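Glyoxalase family protein (Bacillus cereus, PDB 1ZSW) is of unknown function but binds a zinc ion and belongs to the glyoxalase/bleomycin resistance protein/dioxygenase superfamily. Local coordinates at residues Asn42-Asn45 with His46-Asn50; Glu159-Glu162 with His163-Thr166; Ile274-Phe278 with Tyr279-Leu283. One frame throughout, in Å; residues are numbered along the deposited sequence.

Interaction 1 of 3, residues Asn42-Asn45 with His46-Asn50; sequences NENN and HFYKN
N44 turns its amide along the helix toward the following turn, with CG trans to the backbone N (chi1 -179°), while Y48 lays its ring back toward N44 by setting CG trans to its own carbonyl carbon (chi1 -70°). The two side chains, four residues apart on helix 41-51, therefore meet one turn apart: N44 OD1 lies 3.3 Å from Y48 CE1, with the amide and ring planes turned 40° against each other. N44 O sits near the plane of the same ring at its edge, 3.2 Å from Y48 CD1, and also accepts the nearly straight backbone bond from Y48 N, 3.0 Å long. F47 adds a second neighbour, its CD2 standing 3.4 Å above one face of the Y48 ring, offset toward the rim.

The next pair round the helix runs alongside rather than across. K49 is extended as far as CD; the bend at chi3 brings CE to 3.8 Å from N45 CG, a further bend at chi4 turns NZ, and the side chains point the same way. Helix 41-51 follows strand 31-38 and packs on the sheet: N44 rests on L71 and N45 on Y73 of strand 69-74. Y48 OH bonds D145, and the K49 ammonium pairs with E337 near the chain terminus.

Chemically, the contact unites two modes of packing: an amide oxygen beside the weakly positive C-H groups of an aromatic ring, and a lysine methylene chain beside an amide. The polar ends of Y48 and K49 are bonded to acidic residues, while their carbon parts pack against N44 and N45.

Interaction 2 of 3, residues Glu159-Glu162 with His163-Thr166; sequences EKVE and HWET
A type I beta turn from V161 to W164 reverses the chain in the long loop between strands 150-155 and 180-188, and V161 fits its side chain against the rings of H163 and W164, the last two residues of the turn. CG1 of V161 stands over the centre of the H163 imidazole, 3.5 Å from the ring centroid. Its CB lies over the face of the W164 indole, 3.4 Å from the centroid of the five-membered ring, and CG2 reaches W164 CZ2 at 3.5 Å. With CG1 trans to the backbone N (chi1 168°), one branch is given to each ring.

V161 O takes the turn bond from W164 N at 3.1 Å and a second bond from K160 NZ, the two donors arriving from opposite faces of the carbonyl plane. K160 NZ also gives a bond to W164 O, 3.0 Å away. A water donates to that same oxygen and to E162 O, bridging the second and last residues of the turn. H163 NE2 and W164 NE1 converge on P80 O.

The turn thus combines CH-pi packing of V161 with a lysine ammonium that would probably polarise two carbonyls, drawing electron density onto the oxygens of V161 and W164.

Interaction 3 of 3, residues Ile274-Phe278 with Tyr279-Leu283; sequences IIDRF and YFKSL
I275 N gives S282 O an almost straight bond of 2.7 Å, and the return bond from S282 N to I275 O, 3.0 Å long, completes a hydrogen-bonded pair in an antiparallel beta hairpin. Strand 275-276 is one edge of the mixed sheet, paired to it through strand 280-286. S282 O also meets I274 CA in a C-H...O contact. D276 and K281 form the next, non-hydrogen-bonded pair, and K281 sends its ammonium on to a salt bridge with D254.

At the bend the chain is tied by three further bonds. R277 N reaches F280 O at 2.8 Å, nearly in line with the C=O bond. D276 OD1 accepts F278 N at 2.8 Å from above the carboxylate plane, an Asx turn. Y279 N returns a weak bond to R277 O, and with F278 at phi 74° and psi -60° this is a classic gamma turn. In one of its two modelled conformers F278 meets Y279 in an offset edge-to-face pair, but the second conformer makes this pairing doubtful.

Next to the bend, R277 CB meets the F280 ring obliquely in an off-centre CH-pi contact, 4.2 Å from the centroid, while the guanidinium, nearly perpendicular to the ring, goes on to Y284 and D64. With chi1 of F280 at 49°, CG lies between backbone N and carbonyl carbon, and the ring contacts H32 and H33, the latter a zinc ligand. S282 belongs to the second shell of the same metal: its OG bonds OE2 of the zinc ligand E294 and lies 3.8 Å from R277 CG.

All three contacts are local, yet their chemistry follows their place in the fold. Interaction 1 runs along a helix that covers a sheet away from the metal, and joins successive turns through backbone bonds and amide-aromatic packing. Interaction 2 has no regular secondary structure; a lysine bonded to two carbonyl oxygens and a valine packed on two rings accompany the turn bond. Interaction 3 is a sheet-edge hairpin and the one that reaches the zinc site, through F280 and S282. Each is partly buried: N44, V161 and F280 are among the buried residues, while E43, K160 and D276 are exposed. None touches another: the nearest atoms of interactions 2 and 3 are about 11 Å apart.

Interaction 1 of 3, residues Asn42-Asn45 with His46-Asn50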
loop_
_atom_site.group_PDB
_atom_site.type_symbol
_atom_site.label_atom_id
_atom_site.label_comp_id
_atom_site.label_asym_id
_atom_site.label_seq_id
_atom_site.Cartn_x
_atom_site.Cartn_y
_atom_site.Cartn_z
ATOM N N ASN A 42 15.994 10.520 -6.019
ATOM C CA ASN A 42 15.713 11.753 -6.781
ATOM C C ASN A 42 14.632 11.542 -7.843
ATOM O O ASN A 42 13.690 12.326 -7.936
ATOM C CB ASN A 42 16.987 12.324 -7.429
ATOM C CG ASN A 42 18.014 12.806 -6.401
ATOM O OD1 ASN A 42 17.684 13.076 -5.261
ATOM N ND2 ASN A 42 19.270 12.897 -6.817
ATOM N N GLU A 43 14.741 10.458 -8.607
ATOM C CA GLU A 43 13.781 10.167 -9.679
ATOM C C GLU A 43 12.443 9.698 -9.092
ATOM O O GLU A 43 11.373 10.003 -9.621
ATOM C CB GLU A 43 14.364 9.128 -10.641
ATOM C CG GLU A 43 15.591 9.650 -11.398
ATOM C CD GLU A 43 16.416 8.554 -12.045
ATOM O OE1 GLU A 43 16.195 7.360 -11.744
ATOM O OE2 GLU A 43 17.313 8.892 -12.853
ATOM N N ASN A 44 12.528 8.980 -7.973
ATOM C CA ASN A 44 11.335 8.489 -7.292
ATOM C C ASN A 44 10.519 9.644 -6.734
ATOM O O ASN A 44 9.319 9.741 -6.959
ATOM C CB ASN A 44 11.749 7.491 -6.191
ATOM C CG ASN A 44 10.552 6.918 -5.462
ATOM O OD1 ASN A 44 9.842 6.049 -5.983
ATOM N ND2 ASN A 44 10.325 7.395 -4.259
ATOM N N ASN A 45 11.210 10.575 -6.070
ATOM C CA ASN A 45 10.590 11.785 -5.565
ATOM C C ASN A 45 9.948 12.608 -6.684
ATOM O O ASN A 45 8.827 13.054 -6.534
ATOM C CB ASN A 45 11.638 12.610 -4.797
ATOM C CG ASN A 45 11.086 13.930 -4.240
ATOM O OD1 ASN A 45 11.475 15.012 -4.706
ATOM N ND2 ASN A 45 10.197 13.850 -3.255
ATOM N N HIS A 46 10.643 12.755 -7.809
ATOM C CA HIS A 46 10.075 13.525 -8.882
ATOM C C HIS A 46 8.772 12.867 -9.354
ATOM O O HIS A 46 7.751 13.529 -9.513
ATOM C CB HIS A 46 11.048 13.706 -10.045
ATOM C CG HIS A 46 10.437 14.464 -11.181
ATOM N ND1 HIS A 46 10.222 15.826 -11.130
ATOM C CD2 HIS A 46 9.935 14.042 -12.368
ATOM C CE1 HIS A 46 9.630 16.213 -12.248
ATOM N NE2 HIS A 46 9.451 15.153 -13.016
ATOM N N PHE A 47 8.774 11.552 -9.521
ATOM C CA PHE A 47 7.581 10.912 -10.042
ATOM C C PHE A 47 6.389 10.964 -9.110
ATOM O O PHE A 47 5.272 11.344 -9.531
ATOM C CB PHE A 47 7.886 9.446 -10.393
ATOM C CG PHE A 47 6.788 8.792 -11.163
ATOM C CD1 PHE A 47 6.647 9.015 -12.529
ATOM C CD2 PHE A 47 5.879 7.973 -10.523
ATOM C CE1 PHE A 47 5.619 8.400 -13.239
ATOM C CE2 PHE A 47 4.845 7.343 -11.219
ATOM C CZ PHE A 47 4.722 7.549 -12.592
ATOM N N TYR A 48 6.600 10.597 -7.833
ATOM C CA TYR A 48 5.438 10.456 -6.926
ATOM C C TYR A 48 4.916 11.792 -6.413
ATOM O O TYR A 48 3.726 11.957 -6.185
ATOM C CB TYR A 48 5.719 9.413 -5.789
ATOM C CG TYR A 48 5.759 8.065 -6.450
ATOM C CD1 TYR A 48 6.959 7.559 -6.948
ATOM C CD2 TYR A 48 4.575 7.397 -6.727
ATOM C CE1 TYR A 48 6.997 6.334 -7.693
ATOM C CE2 TYR A 48 4.593 6.188 -7.446
ATOM C CZ TYR A 48 5.800 5.687 -7.926
ATOM O OH TYR A 48 5.781 4.500 -8.668
ATOM N N LYS A 49 5.810 12.758 -6.272
ATOM C CA LYS A 49 5.419 14.084 -5.800
ATOM C C LYS A 49 5.096 15.003 -6.967
ATOM O O LYS A 49 3.997 15.508 -7.054
ATOM C CB LYS A 49 6.514 14.673 -4.907
ATOM C CG LYS A 49 6.181 16.062 -4.374
ATOM C CD LYS A 49 7.232 16.529 -3.359
ATOM C CE LYS A 49 8.575 16.722 -4.029
ATOM N NZ LYS A 49 8.621 17.933 -4.911
ATOM N N ASN A 50 6.028 15.187 -7.888
ATOM C CA ASN A 50 5.785 16.168 -8.962
ATOM C C ASN A 50 4.821 15.693 -10.040
ATOM O O ASN A 50 3.948 16.450 -10.455
ATOM C CB ASN A 50 7.105 16.672 -9.543
ATOM C CG ASN A 50 7.940 17.386 -8.493
ATOM O OD1 ASN A 50 9.097 17.057 -8.271
ATOM N ND2 ASN A 50 7.314 18.326 -7.788
#

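Interaction 2 of 3, residues Glu159-Glu162 with His163-Thr166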
loop_
_atom_site.group_PDB
_atom_site.type_symbol
_atom_site.label_atom_id
_atom_site.label_comp_id
_atom_site.label_asym_id
_atom_site.label_seq_id
_atom_site.Cartn_x
_atom_site.Cartn_y
_atom_site.Cartn_z
ATOM N N GLU A 159 -16.096 8.344 -3.828
ATOM C CA GLU A 159 -16.016 7.563 -2.594
ATOM C C GLU A 159 -14.611 7.647 -2.026
ATOM O O GLU A 159 -13.607 7.711 -2.772
ATOM C CB GLU A 159 -16.435 6.108 -2.806
ATOM C CG GLU A 159 -17.913 5.948 -3.214
ATOM C CD GLU A 159 -18.887 6.474 -2.157
ATOM O OE1 GLU A 159 -18.692 6.185 -0.952
ATOM O OE2 GLU A 159 -19.852 7.181 -2.531
ATOM N N LYS A 160 -14.544 7.686 -0.708
ATOM C CA LYS A 160 -13.277 7.885 -0.018
ATOM C C LYS A 160 -13.372 7.382 1.417
ATOM O O LYS A 160 -14.461 7.305 2.003
ATOM C CB LYS A 160 -12.898 9.375 -0.032
ATOM C CG LYS A 160 -13.819 10.258 0.807
ATOM C CD LYS A 160 -13.560 11.746 0.576
ATOM C CE LYS A 160 -12.314 12.211 1.312
ATOM N NZ LYS A 160 -12.430 12.012 2.781
ATOM N N VAL A 161 -12.224 7.025 1.979
ATOM C CA VAL A 161 -12.095 6.796 3.420
ATOM C C VAL A 161 -12.304 8.156 4.073
ATOM O O VAL A 161 -11.730 9.142 3.616
ATOM C CB VAL A 161 -10.694 6.242 3.742
ATOM C CG1 VAL A 161 -10.387 6.268 5.252
ATOM C CG2 VAL A 161 -10.582 4.837 3.209
ATOM N N GLU A 162 -13.130 8.222 5.115
ATOM C CA GLU A 162 -13.469 9.522 5.704
ATOM C C GLU A 162 -12.251 10.392 6.035
ATOM O O GLU A 162 -12.269 11.605 5.800
ATOM C CB GLU A 162 -14.414 9.397 6.910
ATOM C CG GLU A 162 -14.628 10.737 7.658
ATOM C CD GLU A 162 -16.032 10.923 8.207
ATOM O OE1 GLU A 162 -16.159 11.532 9.293
ATOM O OE2 GLU A 162 -17.009 10.478 7.558
ATOM N N HIS A 163 -11.193 9.791 6.559
ATOM C CA HIS A 163 -10.048 10.594 6.999
ATOM C C HIS A 163 -9.115 11.120 5.897
ATOM O O HIS A 163 -8.274 11.958 6.169
ATOM C CB HIS A 163 -9.244 9.914 8.113
ATOM C CG HIS A 163 -8.564 8.646 7.708
ATOM N ND1 HIS A 163 -8.768 7.452 8.362
ATOM C CD2 HIS A 163 -7.655 8.387 6.736
ATOM C CE1 HIS A 163 -8.035 6.505 7.801
ATOM N NE2 HIS A 163 -7.346 7.047 6.815
ATOM N N TRP A 164 -9.276 10.647 4.663
ATOM C CA TRP A 164 -8.457 11.152 3.559
ATOM C C TRP A 164 -8.650 12.658 3.291
ATOM O O TRP A 164 -9.767 13.165 3.390
ATOM C CB TRP A 164 -8.772 10.366 2.288
ATOM C CG TRP A 164 -8.348 8.912 2.323
ATOM C CD1 TRP A 164 -7.620 8.268 3.296
ATOM C CD2 TRP A 164 -8.585 7.940 1.291
ATOM N NE1 TRP A 164 -7.428 6.957 2.946
ATOM C CE2 TRP A 164 -8.001 6.734 1.713
ATOM C CE3 TRP A 164 -9.256 7.975 0.058
ATOM C CZ2 TRP A 164 -8.047 5.566 0.938
ATOM C CZ3 TRP A 164 -9.323 6.807 -0.713
ATOM C CH2 TRP A 164 -8.711 5.620 -0.269
ATOM N N GLU A 165 -7.560 13.358 2.968
ATOM C CA GLU A 165 -7.622 14.785 2.626
ATOM C C GLU A 165 -6.733 15.145 1.463
ATOM O O GLU A 165 -5.543 14.831 1.458
ATOM C CB GLU A 165 -7.182 15.630 3.816
ATOM C CG GLU A 165 -8.173 15.661 4.932
ATOM C CD GLU A 165 -7.599 16.340 6.161
ATOM O OE1 GLU A 165 -6.704 15.752 6.821
ATOM O OE2 GLU A 165 -8.037 17.475 6.435
ATOM N N THR A 166 -7.285 15.861 0.493
ATOM C CA THR A 166 -6.468 16.307 -0.628
ATOM C C THR A 166 -5.439 17.353 -0.163
ATOM O O THR A 166 -5.592 18.025 0.865
ATOM C CB THR A 166 -7.332 16.864 -1.801
ATOM O OG1 THR A 166 -8.157 17.923 -1.316
ATOM C CG2 THR A 166 -8.244 15.763 -2.405
HETATM O O HOH W 1 -11.227 14.251 5.461
#

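Interaction 3 of 3, residues Ile274-Phe278 with Tyr279-Leu283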
loop_
_atom_site.group_PDB
_atom_site.type_symbol
_atom_site.label_atom_id
_atom_site.label_comp_id
_atom_site.label_asym_id
_atom_site.label_seq_id
_atom_site.Cartn_x
_atom_site.Cartn_y
_atom_site.Cartn_z
ATOM N N ILE A 274 4.818 -8.382 17.240
ATOM C CA ILE A 274 4.452 -6.970 17.148
ATOM C C ILE A 274 5.691 -6.107 17.310
ATOM O O ILE A 274 6.442 -6.244 18.298
ATOM C CB ILE A 274 3.347 -6.602 18.162
ATOM C CG1 ILE A 274 2.087 -7.403 17.784
ATOM C CG2 ILE A 274 3.125 -5.072 18.217
ATOM C CD1 ILE A 274 0.911 -7.343 18.805
ATOM N N ILE A 275 5.914 -5.228 16.337
ATOM C CA ILE A 275 7.041 -4.285 16.358
ATOM C C ILE A 275 6.507 -2.845 16.352
ATOM O O ILE A 275 5.608 -2.508 15.589
ATOM C CB ILE A 275 7.912 -4.484 15.110
ATOM C CG1 ILE A 275 8.486 -5.913 15.042
ATOM C CG2 ILE A 275 9.034 -3.416 15.050
ATOM C CD1 ILE A 275 8.891 -6.353 13.635
ATOM N N ASP A 276 7.037 -1.997 17.224
ATOM C CA ASP A 276 6.662 -0.600 17.233
ATOM C C ASP A 276 7.444 0.154 16.164
ATOM O O ASP A 276 8.688 0.244 16.207
ATOM C CB ASP A 276 6.873 0.007 18.622
ATOM C CG ASP A 276 6.257 1.371 18.745
ATOM O OD1 ASP A 276 5.834 1.937 17.709
ATOM O OD2 ASP A 276 6.200 1.894 19.881
ATOM N N ARG A 277 6.706 0.640 15.159
ATOM C CA ARG A 277 7.290 1.354 14.037
ATOM C C ARG A 277 7.161 2.863 14.240
ATOM O O ARG A 277 7.405 3.640 13.305
ATOM C CB ARG A 277 6.633 0.907 12.721
ATOM C CG ARG A 277 6.951 -0.542 12.297
ATOM C CD ARG A 277 8.446 -0.809 12.187
ATOM N NE ARG A 277 8.777 -1.950 11.318
ATOM C CZ ARG A 277 9.987 -2.507 11.255
ATOM N NH1 ARG A 277 10.968 -2.072 12.060
ATOM N NH2 ARG A 277 10.215 -3.531 10.431
ATOM N N PHE A 278 6.833 3.246 15.474
ATOM C CA PHE A 278 6.648 4.632 15.908
ATOM C C PHE A 278 5.346 5.254 15.401
ATOM O O PHE A 278 4.477 5.625 16.199
ATOM C CB PHE A 278 7.883 5.507 15.606
ATOM C CG PHE A 278 7.889 6.821 16.344
ATOM C CD1 PHE A 278 7.920 6.857 17.732
ATOM C CD2 PHE A 278 7.887 8.016 15.644
ATOM C CE1 PHE A 278 7.928 8.069 18.415
ATOM C CE2 PHE A 278 7.901 9.233 16.321
ATOM C CZ PHE A 278 7.916 9.255 17.705
ATOM N N TYR A 279 5.196 5.318 14.080
ATOM C CA TYR A 279 4.007 5.896 13.476
ATOM C C TYR A 279 2.815 4.932 13.552
ATOM O O TYR A 279 1.677 5.340 13.314
ATOM C CB TYR A 279 4.312 6.270 12.041
ATOM C CG TYR A 279 5.615 7.050 11.935
ATOM C CD1 TYR A 279 6.705 6.521 11.243
ATOM C CD2 TYR A 279 5.758 8.300 12.560
ATOM C CE1 TYR A 279 7.901 7.227 11.139
ATOM C CE2 TYR A 279 6.948 9.008 12.470
ATOM C CZ TYR A 279 8.017 8.468 11.759
ATOM O OH TYR A 279 9.219 9.156 11.667
ATOM N N PHE A 280 3.099 3.672 13.894
ATOM C CA PHE A 280 2.093 2.633 14.123
ATOM C C PHE A 280 2.793 1.415 14.712
ATOM O O PHE A 280 4.042 1.320 14.653
ATOM C CB PHE A 280 1.380 2.255 12.789
ATOM C CG PHE A 280 2.333 1.974 11.627
ATOM C CD1 PHE A 280 2.935 0.707 11.475
ATOM C CD2 PHE A 280 2.597 2.970 10.668
ATOM C CE1 PHE A 280 3.804 0.434 10.380
ATOM C CE2 PHE A 280 3.485 2.703 9.572
ATOM C CZ PHE A 280 4.076 1.415 9.455
ATOM N N LYS A 281 2.021 0.463 15.248
ATOM C CA LYS A 281 2.575 -0.844 15.579
ATOM C C LYS A 281 2.108 -1.856 14.521
ATOM O O LYS A 281 1.016 -1.707 13.940
ATOM C CB LYS A 281 2.170 -1.310 16.977
ATOM C CG LYS A 281 2.548 -0.341 18.121
ATOM C CD LYS A 281 2.480 -1.181 19.418
ATOM C CE LYS A 281 2.712 -0.363 20.703
ATOM N NZ LYS A 281 1.737 0.725 20.834
ATOM N N SER A 282 2.932 -2.843 14.254
ATOM C CA SER A 282 2.577 -3.811 13.222
ATOM C C SER A 282 3.197 -5.171 13.441
ATOM O O SER A 282 4.133 -5.321 14.271
ATOM C CB SER A 282 2.970 -3.245 11.893
ATOM O OG SER A 282 4.362 -3.304 11.705
ATOM N N LEU A 283 2.727 -6.144 12.666
ATOM C CA LEU A 283 3.379 -7.417 12.592
ATOM C C LEU A 283 3.380 -7.852 11.142
ATOM O O LEU A 283 2.551 -7.367 10.350
ATOM C CB LEU A 283 2.676 -8.443 13.476
ATOM C CG LEU A 283 1.310 -8.921 13.001
ATOM C CD1 LEU A 283 1.339 -10.098 12.059
ATOM C CD2 LEU A 283 0.512 -9.302 14.270
#